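Local coordinates for protein adenosine kinase (PDB 3UBO) that probably phosphorylates adenosine using ATP, as a kinase of the pfkB family that holds adenosine and ADP in neighbouring pockets, at residues 62-73 / 280-288; 184-195 / 210-220. One frame throughout, in Å; residues are numbered along the deposited sequence.

Contact 1 (62-73 / 280-288). With ADN (adenosine), chain C.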
loop_
_atom_site.group_PDB
_atom_site.type_symbol
_atom_site.label_atom_id
_atom_site.label_comp_id
_atom_site.label_asym_id
_atom_site.label_seq_id
_atom_site.Cartn_x
_atom_site.Cartn_y
_atom_site.Cartn_z
ATOM N N SER A 62 6.761 -14.174 4.022
ATOM C CA SER A 62 7.313 -14.331 5.369
ATOM C C SER A 62 8.868 -14.082 5.529
ATOM O O SER A 62 9.270 -13.083 6.143
ATOM C CB SER A 62 6.837 -15.608 6.005
ATOM O OG SER A 62 7.489 -15.756 7.226
ATOM N N ALA A 63 9.716 -14.908 4.909
ATOM C CA ALA A 63 11.134 -14.654 4.859
ATOM C C ALA A 63 11.531 -13.316 4.248
ATOM O O ALA A 63 12.522 -12.715 4.647
ATOM C CB ALA A 63 11.854 -15.758 4.114
ATOM N N GLY A 64 10.795 -12.813 3.284
ATOM C CA GLY A 64 11.228 -11.583 2.643
ATOM C C GLY A 64 11.077 -10.408 3.586
ATOM O O GLY A 64 11.770 -9.384 3.434
ATOM N N ASN A 65 10.162 -10.568 4.560
ATOM C CA ASN A 65 9.819 -9.532 5.479
ATOM C C ASN A 65 10.948 -9.497 6.505
ATOM O O ASN A 65 11.499 -8.433 6.832
ATOM C CB ASN A 65 8.451 -9.831 6.143
ATOM C CG ASN A 65 7.245 -9.565 5.220
ATOM O OD1 ASN A 65 7.324 -8.784 4.224
ATOM N ND2 ASN A 65 6.109 -10.206 5.572
ATOM N N THR A 66 11.304 -10.687 6.983
ATOM C CA THR A 66 12.299 -10.825 8.016
ATOM C C THR A 66 13.609 -10.206 7.493
ATOM O O THR A 66 14.352 -9.645 8.247
ATOM C CB THR A 66 12.490 -12.282 8.374
ATOM O OG1 THR A 66 11.297 -12.824 8.978
ATOM C CG2 THR A 66 13.596 -12.388 9.295
ATOM N N ALA A 67 13.881 -10.249 6.192
ATOM C CA ALA A 67 15.098 -9.579 5.637
ATOM C C ALA A 67 15.021 -8.064 5.438
ATOM O O ALA A 67 16.028 -7.361 5.656
ATOM C CB ALA A 67 15.597 -10.258 4.302
ATOM N N ALA A 68 13.858 -7.557 4.968
ATOM C CA ALA A 68 13.571 -6.103 5.057
ATOM C C ALA A 68 13.670 -5.680 6.539
ATOM O O ALA A 68 14.165 -4.610 6.799
ATOM C CB ALA A 68 12.205 -5.685 4.452
ATOM N N GLY A 69 13.292 -6.561 7.470
ATOM C CA GLY A 69 13.438 -6.309 8.912
ATOM C C GLY A 69 14.848 -6.003 9.429
ATOM O O GLY A 69 15.113 -4.904 9.964
ATOM N N VAL A 70 15.728 -6.996 9.268
ATOM C CA VAL A 70 17.148 -6.874 9.534
ATOM C C VAL A 70 17.775 -5.624 8.884
ATOM O O VAL A 70 18.256 -4.745 9.597
ATOM C CB VAL A 70 17.933 -8.145 9.136
ATOM C CG1 VAL A 70 19.372 -7.851 9.290
ATOM C CG2 VAL A 70 17.509 -9.343 9.984
ATOM N N ALA A 71 17.797 -5.542 7.552
ATOM C CA ALA A 71 18.184 -4.260 6.916
ATOM C C ALA A 71 17.645 -2.985 7.632
ATOM O O ALA A 71 18.380 -2.051 7.856
ATOM C CB ALA A 71 17.832 -4.232 5.430
ATOM N N SER A 72 16.363 -2.945 7.978
ATOM C CA SER A 72 15.784 -1.786 8.677
ATOM C C SER A 72 16.410 -1.585 10.058
ATOM O O SER A 72 16.797 -0.475 10.375
ATOM C CB SER A 72 14.234 -1.850 8.741
ATOM O OG SER A 72 13.637 -0.804 7.976
ATOM N N LEU A 73 16.484 -2.646 10.867
ATOM C CA LEU A 73 17.156 -2.594 12.153
ATOM C C LEU A 73 18.613 -2.096 12.132
ATOM O O LEU A 73 19.167 -1.712 13.158
ATOM C CB LEU A 73 17.060 -3.918 12.854
ATOM C CG LEU A 73 15.644 -4.217 13.246
ATOM C CD1 LEU A 73 15.525 -5.571 13.897
ATOM C CD2 LEU A 73 15.209 -3.132 14.260
ATOM N N ASP A 280 7.417 -12.378 11.699
ATOM C CA ASP A 280 8.469 -12.165 10.743
ATOM C C ASP A 280 9.391 -11.096 11.237
ATOM O O ASP A 280 10.561 -11.121 10.976
ATOM C CB ASP A 280 7.922 -11.720 9.394
ATOM C CG ASP A 280 6.980 -12.691 8.804
ATOM O OD1 ASP A 280 6.938 -13.828 9.268
ATOM O OD2 ASP A 280 6.268 -12.309 7.877
ATOM N N LEU A 281 8.853 -10.124 11.932
ATOM C CA LEU A 281 9.678 -9.026 12.359
ATOM C C LEU A 281 10.185 -9.241 13.756
ATOM O O LEU A 281 11.074 -8.567 14.207
ATOM C CB LEU A 281 8.929 -7.722 12.213
ATOM C CG LEU A 281 9.390 -7.064 10.936
ATOM C CD1 LEU A 281 8.361 -7.073 9.884
ATOM C CD2 LEU A 281 9.900 -5.710 11.179
ATOM N N TYR A 282 9.616 -10.213 14.433
ATOM C CA TYR A 282 10.161 -10.624 15.686
ATOM C C TYR A 282 11.513 -11.291 15.467
ATOM O O TYR A 282 12.476 -11.052 16.172
ATOM C CB TYR A 282 9.238 -11.596 16.352
ATOM C CG TYR A 282 9.826 -12.116 17.618
ATOM C CD1 TYR A 282 10.644 -13.213 17.619
ATOM C CD2 TYR A 282 9.584 -11.488 18.811
ATOM C CE1 TYR A 282 11.171 -13.673 18.769
ATOM C CE2 TYR A 282 10.106 -11.938 19.948
ATOM C CZ TYR A 282 10.898 -13.025 19.931
ATOM O OH TYR A 282 11.418 -13.462 21.106
ATOM N N ALA A 283 11.565 -12.132 14.461
ATOM C CA ALA A 283 12.754 -12.831 14.123
ATOM C C ALA A 283 13.747 -11.903 13.492
ATOM O O ALA A 283 14.919 -12.127 13.576
ATOM C CB ALA A 283 12.417 -13.921 13.187
ATOM N N ALA A 284 13.279 -10.871 12.831
ATOM C CA ALA A 284 14.191 -9.969 12.181
ATOM C C ALA A 284 14.982 -9.237 13.221
ATOM O O ALA A 284 16.165 -9.049 13.084
ATOM C CB ALA A 284 13.457 -9.000 11.345
ATOM N N GLY A 285 14.309 -8.807 14.265
ATOM C CA GLY A 285 14.970 -8.069 15.303
ATOM C C GLY A 285 15.859 -9.000 16.067
ATOM O O GLY A 285 16.991 -8.688 16.373
ATOM N N PHE A 286 15.341 -10.165 16.373
ATOM C CA PHE A 286 16.131 -11.099 17.117
ATOM C C PHE A 286 17.482 -11.415 16.448
ATOM O O PHE A 286 18.509 -11.437 17.058
ATOM C CB PHE A 286 15.280 -12.313 17.321
ATOM C CG PHE A 286 15.931 -13.352 18.083
ATOM C CD1 PHE A 286 17.124 -13.895 17.650
ATOM C CD2 PHE A 286 15.365 -13.819 19.252
ATOM C CE1 PHE A 286 17.764 -14.919 18.380
ATOM C CE2 PHE A 286 15.997 -14.835 20.016
ATOM C CZ PHE A 286 17.199 -15.387 19.554
ATOM N N LEU A 287 17.473 -11.608 15.155
ATOM C CA LEU A 287 18.670 -11.986 14.450
ATOM C C LEU A 287 19.588 -10.777 14.249
ATOM O O LEU A 287 20.821 -10.930 14.052
ATOM C CB LEU A 287 18.331 -12.619 13.092
ATOM C CG LEU A 287 17.514 -13.922 13.015
ATOM C CD1 LEU A 287 17.399 -14.438 11.569
ATOM C CD2 LEU A 287 18.023 -15.045 13.903
ATOM N N PHE A 288 18.999 -9.588 14.259
ATOM C CA PHE A 288 19.805 -8.384 14.204
ATOM C C PHE A 288 20.602 -8.336 15.487
ATOM O O PHE A 288 21.739 -7.875 15.506
ATOM C CB PHE A 288 18.944 -7.124 14.222
ATOM C CG PHE A 288 19.744 -5.869 14.358
ATOM C CD1 PHE A 288 20.564 -5.442 13.321
ATOM C CD2 PHE A 288 19.674 -5.111 15.520
ATOM C CE1 PHE A 288 21.304 -4.271 13.443
ATOM C CE2 PHE A 288 20.406 -3.917 15.650
ATOM C CZ PHE A 288 21.237 -3.507 14.628
HETATM O "O5'" ADN C . 3.361 -13.851 8.176
HETATM C "C5'" ADN C . 3.355 -12.584 7.417
HETATM C "C4'" ADN C . 3.532 -12.760 5.870
HETATM O "O4'" ADN C . 3.215 -14.078 5.407
HETATM C "C3'" ADN C . 2.939 -11.809 4.704
HETATM O "O3'" ADN C . 3.431 -10.531 4.378
HETATM C "C2'" ADN C . 2.880 -12.779 3.476
HETATM O "O2'" ADN C . 3.481 -12.295 2.257
HETATM C "C1'" ADN C . 3.472 -14.005 4.050
HETATM N N9 ADN C . 2.899 -15.235 3.423
HETATM C C8 ADN C . 1.557 -15.689 3.277
HETATM N N7 ADN C . 1.551 -17.002 2.734
HETATM C C5 ADN C . 2.901 -17.356 2.556
HETATM C C6 ADN C . 3.524 -18.522 2.032
HETATM N N6 ADN C . 2.760 -19.660 1.593
HETATM N N1 ADN C . 4.965 -18.557 1.990
HETATM C C2 ADN C . 5.733 -17.442 2.460
HETATM N N3 ADN C . 5.153 -16.263 2.989
HETATM C C4 ADN C . 3.738 -16.248 3.002
#

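Contact 2 (184-195 / 210-220). With ADP (adenosine-5'-diphosphate), chain D.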
loop_
_atom_site.group_PDB
_atom_site.type_symbol
_atom_site.label_atom_id
_atom_site.label_comp_id
_atom_site.label_asym_id
_atom_site.label_seq_id
_atom_site.Cartn_x
_atom_site.Cartn_y
_atom_site.Cartn_z
ATOM N N GLU A 184 25.517 -20.421 10.547
ATOM C CA GLU A 184 24.361 -21.004 11.230
ATOM C C GLU A 184 23.104 -20.936 10.349
ATOM O O GLU A 184 22.942 -20.003 9.532
ATOM C CB GLU A 184 24.095 -20.280 12.558
ATOM C CG GLU A 184 24.756 -20.967 13.765
ATOM C CD GLU A 184 24.727 -20.116 14.992
ATOM O OE1 GLU A 184 24.253 -20.610 16.045
ATOM O OE2 GLU A 184 25.152 -18.940 14.892
ATOM N N THR A 185 22.222 -21.921 10.521
ATOM C CA THR A 185 21.029 -21.985 9.703
ATOM C C THR A 185 19.776 -21.778 10.540
ATOM O O THR A 185 19.660 -22.317 11.648
ATOM C CB THR A 185 20.919 -23.332 8.917
ATOM O OG1 THR A 185 20.637 -24.420 9.818
ATOM C CG2 THR A 185 22.177 -23.607 8.120
ATOM N N ALA A 186 18.817 -21.042 9.999
ATOM C CA ALA A 186 17.618 -20.871 10.785
ATOM C C ALA A 186 16.314 -21.099 10.035
ATOM O O ALA A 186 16.259 -20.953 8.812
ATOM C CB ALA A 186 17.637 -19.496 11.489
HETATM N N MSE A 187 15.265 -21.423 10.794
HETATM C CA MSE A 187 13.925 -21.447 10.219
HETATM C C MSE A 187 12.747 -20.960 11.071
HETATM O O MSE A 187 12.724 -21.133 12.274
HETATM C CB MSE A 187 13.589 -22.850 9.756
HETATM C CG MSE A 187 12.873 -23.680 10.839
HETATM SE SE MSE A 187 12.696 -25.583 10.244
HETATM C CE MSE A 187 11.494 -25.376 8.654
ATOM N N THR A 188 11.723 -20.415 10.414
ATOM C CA THR A 188 10.397 -20.263 11.049
ATOM C C THR A 188 9.466 -21.436 10.719
ATOM O O THR A 188 9.463 -21.910 9.603
ATOM C CB THR A 188 9.697 -19.033 10.533
ATOM O OG1 THR A 188 8.310 -19.318 10.519
ATOM C CG2 THR A 188 10.089 -18.753 9.111
ATOM N N LEU A 189 8.658 -21.896 11.651
ATOM C CA LEU A 189 7.674 -22.923 11.298
ATOM C C LEU A 189 6.497 -22.418 10.435
ATOM O O LEU A 189 5.583 -23.171 10.074
ATOM C CB LEU A 189 7.104 -23.521 12.569
ATOM C CG LEU A 189 7.910 -24.686 13.099
ATOM C CD1 LEU A 189 9.298 -24.516 12.596
ATOM C CD2 LEU A 189 7.848 -24.715 14.596
ATOM N N SER A 190 6.473 -21.110 10.193
ATOM C CA SER A 190 5.510 -20.510 9.277
ATOM C C SER A 190 4.059 -20.453 9.774
ATOM O O SER A 190 3.531 -19.348 10.039
ATOM C CB SER A 190 5.595 -21.241 7.959
ATOM O OG SER A 190 6.837 -20.926 7.328
ATOM N N ASP A 191 3.423 -21.621 9.919
ATOM C CA ASP A 191 1.984 -21.676 10.125
ATOM C C ASP A 191 1.623 -23.006 10.717
ATOM O O ASP A 191 2.267 -24.015 10.473
ATOM C CB ASP A 191 1.281 -21.396 8.773
ATOM C CG ASP A 191 -0.189 -21.739 8.777
ATOM O OD1 ASP A 191 -1.007 -21.281 9.634
ATOM O OD2 ASP A 191 -0.520 -22.515 7.867
ATOM N N SER A 192 0.595 -23.030 11.526
ATOM C CA SER A 192 0.340 -24.273 12.200
ATOM C C SER A 192 -0.231 -25.342 11.288
ATOM O O SER A 192 -0.407 -26.460 11.723
ATOM C CB SER A 192 -0.525 -24.085 13.439
ATOM O OG SER A 192 -1.884 -24.068 13.086
ATOM N N PHE A 193 -0.529 -25.059 10.030
ATOM C CA PHE A 193 -0.999 -26.162 9.176
ATOM C C PHE A 193 0.126 -26.694 8.362
ATOM O O PHE A 193 0.134 -27.853 8.030
ATOM C CB PHE A 193 -2.179 -25.781 8.271
ATOM C CG PHE A 193 -3.474 -25.619 9.031
ATOM C CD1 PHE A 193 -4.369 -26.679 9.138
ATOM C CD2 PHE A 193 -3.780 -24.392 9.682
ATOM C CE1 PHE A 193 -5.576 -26.536 9.898
ATOM C CE2 PHE A 193 -4.986 -24.237 10.443
ATOM C CZ PHE A 193 -5.886 -25.322 10.544
ATOM N N CYS A 194 1.052 -25.807 8.003
ATOM C CA CYS A 194 2.329 -26.159 7.407
ATOM C C CYS A 194 2.885 -27.188 8.346
ATOM O O CYS A 194 3.159 -28.316 7.938
ATOM C CB CYS A 194 3.230 -24.943 7.387
ATOM S SG CYS A 194 4.466 -24.921 6.092
ATOM N N VAL A 195 2.982 -26.833 9.627
ATOM C CA VAL A 195 3.403 -27.807 10.644
ATOM C C VAL A 195 2.742 -29.220 10.547
ATOM O O VAL A 195 3.467 -30.198 10.424
ATOM C CB VAL A 195 3.475 -27.204 12.093
ATOM C CG1 VAL A 195 3.709 -28.276 13.142
ATOM C CG2 VAL A 195 4.578 -26.121 12.164
ATOM N N THR A 210 20.782 -30.111 10.361
ATOM C CA THR A 210 20.633 -29.264 9.160
ATOM C C THR A 210 20.212 -27.808 9.487
ATOM O O THR A 210 20.823 -26.857 8.947
ATOM C CB THR A 210 19.614 -29.800 8.165
ATOM O OG1 THR A 210 20.002 -31.117 7.754
ATOM C CG2 THR A 210 19.607 -28.883 6.946
ATOM N N VAL A 211 19.189 -27.657 10.351
ATOM C CA VAL A 211 18.733 -26.400 10.875
ATOM C C VAL A 211 19.165 -26.323 12.302
ATOM O O VAL A 211 18.789 -27.164 13.154
ATOM C CB VAL A 211 17.169 -26.272 10.897
ATOM C CG1 VAL A 211 16.711 -24.948 11.499
ATOM C CG2 VAL A 211 16.630 -26.370 9.510
ATOM N N ASP A 212 19.899 -25.252 12.558
ATOM C CA ASP A 212 20.335 -24.875 13.879
ATOM C C ASP A 212 19.188 -24.301 14.727
ATOM O O ASP A 212 18.715 -24.954 15.675
ATOM C CB ASP A 212 21.472 -23.847 13.731
ATOM C CG ASP A 212 22.700 -24.463 13.154
ATOM O OD1 ASP A 212 22.947 -25.619 13.586
ATOM O OD2 ASP A 212 23.395 -23.828 12.289
ATOM N N ILE A 213 18.764 -23.079 14.366
ATOM C CA ILE A 213 17.777 -22.253 15.112
ATOM C C ILE A 213 16.299 -22.367 14.631
ATOM O O ILE A 213 16.012 -22.361 13.405
ATOM C CB ILE A 213 18.193 -20.760 15.058
ATOM C CG1 ILE A 213 19.664 -20.592 15.468
ATOM C CG2 ILE A 213 17.284 -19.923 15.931
ATOM C CD1 ILE A 213 20.358 -19.383 14.863
ATOM N N VAL A 214 15.372 -22.478 15.583
ATOM C CA VAL A 214 13.948 -22.608 15.254
ATOM C C VAL A 214 13.041 -21.483 15.796
ATOM O O VAL A 214 12.832 -21.398 17.028
ATOM C CB VAL A 214 13.428 -23.964 15.738
ATOM C CG1 VAL A 214 11.912 -23.993 15.804
ATOM C CG2 VAL A 214 13.947 -25.024 14.831
ATOM N N PHE A 215 12.499 -20.613 14.924
ATOM C CA PHE A 215 11.440 -19.644 15.362
ATOM C C PHE A 215 10.053 -20.225 15.091
ATOM O O PHE A 215 9.840 -20.870 14.035
ATOM C CB PHE A 215 11.534 -18.290 14.655
ATOM C CG PHE A 215 12.851 -17.588 14.832
ATOM C CD1 PHE A 215 12.940 -16.479 15.657
ATOM C CD2 PHE A 215 14.007 -18.028 14.140
ATOM C CE1 PHE A 215 14.131 -15.808 15.812
ATOM C CE2 PHE A 215 15.223 -17.371 14.306
ATOM C CZ PHE A 215 15.272 -16.248 15.173
ATOM N N ALA A 216 9.141 -20.016 16.033
ATOM C CA ALA A 216 7.774 -20.508 15.966
ATOM C C ALA A 216 6.798 -19.690 16.883
ATOM O O ALA A 216 7.230 -18.954 17.813
ATOM C CB ALA A 216 7.747 -21.959 16.344
ATOM N N ASN A 217 5.486 -19.790 16.647
ATOM C CA ASN A 217 4.573 -19.196 17.621
ATOM C C ASN A 217 4.068 -20.362 18.472
ATOM O O ASN A 217 4.412 -21.509 18.200
ATOM C CB ASN A 217 3.470 -18.325 16.970
ATOM C CG ASN A 217 2.586 -19.111 15.994
ATOM O OD1 ASN A 217 2.253 -20.271 16.235
ATOM N ND2 ASN A 217 2.183 -18.463 14.901
ATOM N N ARG A 218 3.283 -20.086 19.496
ATOM C CA ARG A 218 2.867 -21.123 20.401
ATOM C C ARG A 218 2.079 -22.234 19.721
ATOM O O ARG A 218 2.423 -23.389 19.865
ATOM C CB ARG A 218 2.104 -20.496 21.522
ATOM C CG ARG A 218 1.437 -21.448 22.420
ATOM C CD ARG A 218 0.525 -20.643 23.350
ATOM N NE ARG A 218 0.202 -21.386 24.549
ATOM C CZ ARG A 218 0.703 -21.097 25.749
ATOM N NH1 ARG A 218 1.555 -20.063 25.894
ATOM N NH2 ARG A 218 0.344 -21.831 26.811
ATOM N N GLN A 219 1.046 -21.926 18.948
ATOM C CA GLN A 219 0.275 -23.003 18.297
ATOM C C GLN A 219 1.165 -23.940 17.464
ATOM O O GLN A 219 1.040 -25.167 17.528
ATOM C CB GLN A 219 -0.889 -22.438 17.460
ATOM C CG GLN A 219 -2.101 -22.031 18.306
ATOM C CD GLN A 219 -2.377 -22.995 19.491
ATOM O OE1 GLN A 219 -2.272 -24.235 19.368
ATOM N NE2 GLN A 219 -2.726 -22.423 20.634
ATOM N N GLU A 220 2.056 -23.331 16.691
ATOM C CA GLU A 220 3.010 -24.055 15.848
ATOM C C GLU A 220 3.883 -25.026 16.658
ATOM O O GLU A 220 4.041 -26.210 16.303
ATOM C CB GLU A 220 3.872 -23.075 15.071
ATOM C CG GLU A 220 3.136 -22.459 13.902
ATOM C CD GLU A 220 3.566 -21.004 13.571
ATOM O OE1 GLU A 220 4.707 -20.558 13.919
ATOM O OE2 GLU A 220 2.722 -20.292 12.958
HETATM P PB ADP D . 2.446 -14.886 14.895
HETATM O O1B ADP D . 1.190 -15.858 14.414
HETATM O O2B ADP D . 3.995 -15.431 14.553
HETATM O O3B ADP D . 2.303 -13.519 14.329
HETATM P PA ADP D . 2.407 -14.171 17.906
HETATM O O1A ADP D . 0.912 -14.267 18.591
HETATM O O2A ADP D . 3.372 -14.898 18.731
HETATM O O3A ADP D . 2.015 -15.028 16.506
HETATM O "O5'" ADP D . 3.020 -12.621 17.694
HETATM C "C5'" ADP D . 4.334 -12.444 17.179
HETATM C "C4'" ADP D . 5.088 -11.253 17.856
HETATM O "O4'" ADP D . 4.604 -9.855 17.573
HETATM C "C3'" ADP D . 5.145 -11.225 19.475
HETATM O "O3'" ADP D . 5.939 -12.167 20.173
HETATM C "C2'" ADP D . 5.162 -9.750 19.857
HETATM O "O2'" ADP D . 6.400 -9.055 20.064
HETATM C "C1'" ADP D . 4.223 -9.226 18.809
HETATM N N9 ADP D . 2.775 -9.354 19.162
HETATM C C8 ADP D . 1.858 -10.282 18.720
HETATM N N7 ADP D . 0.561 -10.018 19.330
HETATM C C5 ADP D . 0.715 -8.896 20.194
HETATM C C6 ADP D . -0.239 -8.161 21.048
HETATM N N6 ADP D . -1.659 -8.561 21.078
HETATM N N1 ADP D . 0.191 -7.079 21.752
HETATM C C2 ADP D . 1.526 -6.646 21.674
HETATM N N3 ADP D . 2.478 -7.361 20.858
HETATM C C4 ADP D . 2.053 -8.460 20.116
#

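Contact 1 (62-73 / 280-288)
Ser62, Asn65 and Thr66 grip Asp280 by three different acceptors, and this polar end of the helix pair is also part of the adenosine pocket. Ser62 OG donates to Asp280 OD1 at 2.9 Å, coming in from above the carboxylate plane. Asn65 ND2 reaches Asp280 OD2 at 3.1 Å on its anti lone pair, nearly straight at 171°, with the oxygen close to the plane of the Asn65 amide. The backbone carbonyl takes the third bond: Thr66 OG1 sits 2.7 Å from Asp280 O, on a lone pair in the carbonyl plane. With OG1 anti to its own carbonyl carbon (chi1 -66°), Thr66 sends the hydroxyl to Asp280 and leaves its methyl CG2 against Ala284.

Two of the same residues hold the nucleoside. Ser62 N donates to adenosine N3 at 2.8 Å, and Asn65 ND2 gives a second bond to O3' at 3.0 Å. Asn65 OD1 accepts from Arg317, so both ends of the amide are tied down and its rotation is fixed. Asp280 closes the GAGD sequence characteristic of pfkB kinases.

Farther along, the contact turns apolar. Gly69 lets Ala284 CB come within 3.6 Å of its CA, where a side chain would collide, and the axes approach to 7.8 Å at a crossing angle of -41°. Val70 CG2 rests by Ala284, and Leu73 CB lies over the face of the Phe288 ring in a CH-pi contact.

Val70 and Leu287 pack on Val8 of strand 6-11, Thr66 and Ala283 on Tyr156 of strand 152-158, while helix 296-311 meets Leu281 and Phe286.

Contact 2 (184-195 / 210-220)
Thr185 OG1 is held twice: it donates to Thr210 O at 2.6 Å, on a lone pair in the carbonyl plane, and accepts from Asp212 N at 3.0 Å. Its place between the backbone N and carbonyl carbon (chi1 70°) turns it to the 210-212 backbone. Asp212 answers with OD2, which takes Thr185 N at 2.9 Å and also a bond from His179.

Beyond this clasp the strands run parallel. Ile213 N bonds to Thr185 O, Met187 N to Ile213 O, Phe215 N to Met187 O and Leu189 N to Phe215 O. On one face Ala186 CB meets Ile213 CB at 3.8 Å; on the other, the selenium of Met187, a selenomethionine, lies 4.1 Å from Val211 CG2.

At the C-terminal ends, Asn217 and Glu220 form a capping box: Glu220 N donates to Asn217 OD1 at 3.1 Å and Asn217 N to Glu220 OE1 at 2.9 Å. This matches the family's NXXE motif, and Asn217 ND2 makes a weak bond to ADP O1B. Glu220 CG packs against the backbone at Ser192; an alanine here would probably leave Asn217 N without its carboxylate and open a gap beside the 190-192 turn.

Strand 152-158 pairs with the other edge of 184-188. Helix 199-207 packs on Met187 and Val214, helix 278-290 on Ile213 and Phe215.

Both contacts are buried, contact 1 nearer the centre of the chain and contact 2 nested within the loop that contact 1 closes. Contact 1 joins two helices; contact 2 pairs two adjacent inner strands of the parallel sheet. They meet directly, because Phe215 of contact 2 packs on Ala283 and Leu287 and stacks edge-to-face with Phe286, all on helix 278-290. Their chemistry differs accordingly: side-chain bonds concentrate at one end of the helix pair, whereas backbone bonds run along the strands. Each has a polar end at a ligand, adenosine for 62-73 / 280-288 and the ADP phosphate for 210-220, while Tyr282 also touches ADP.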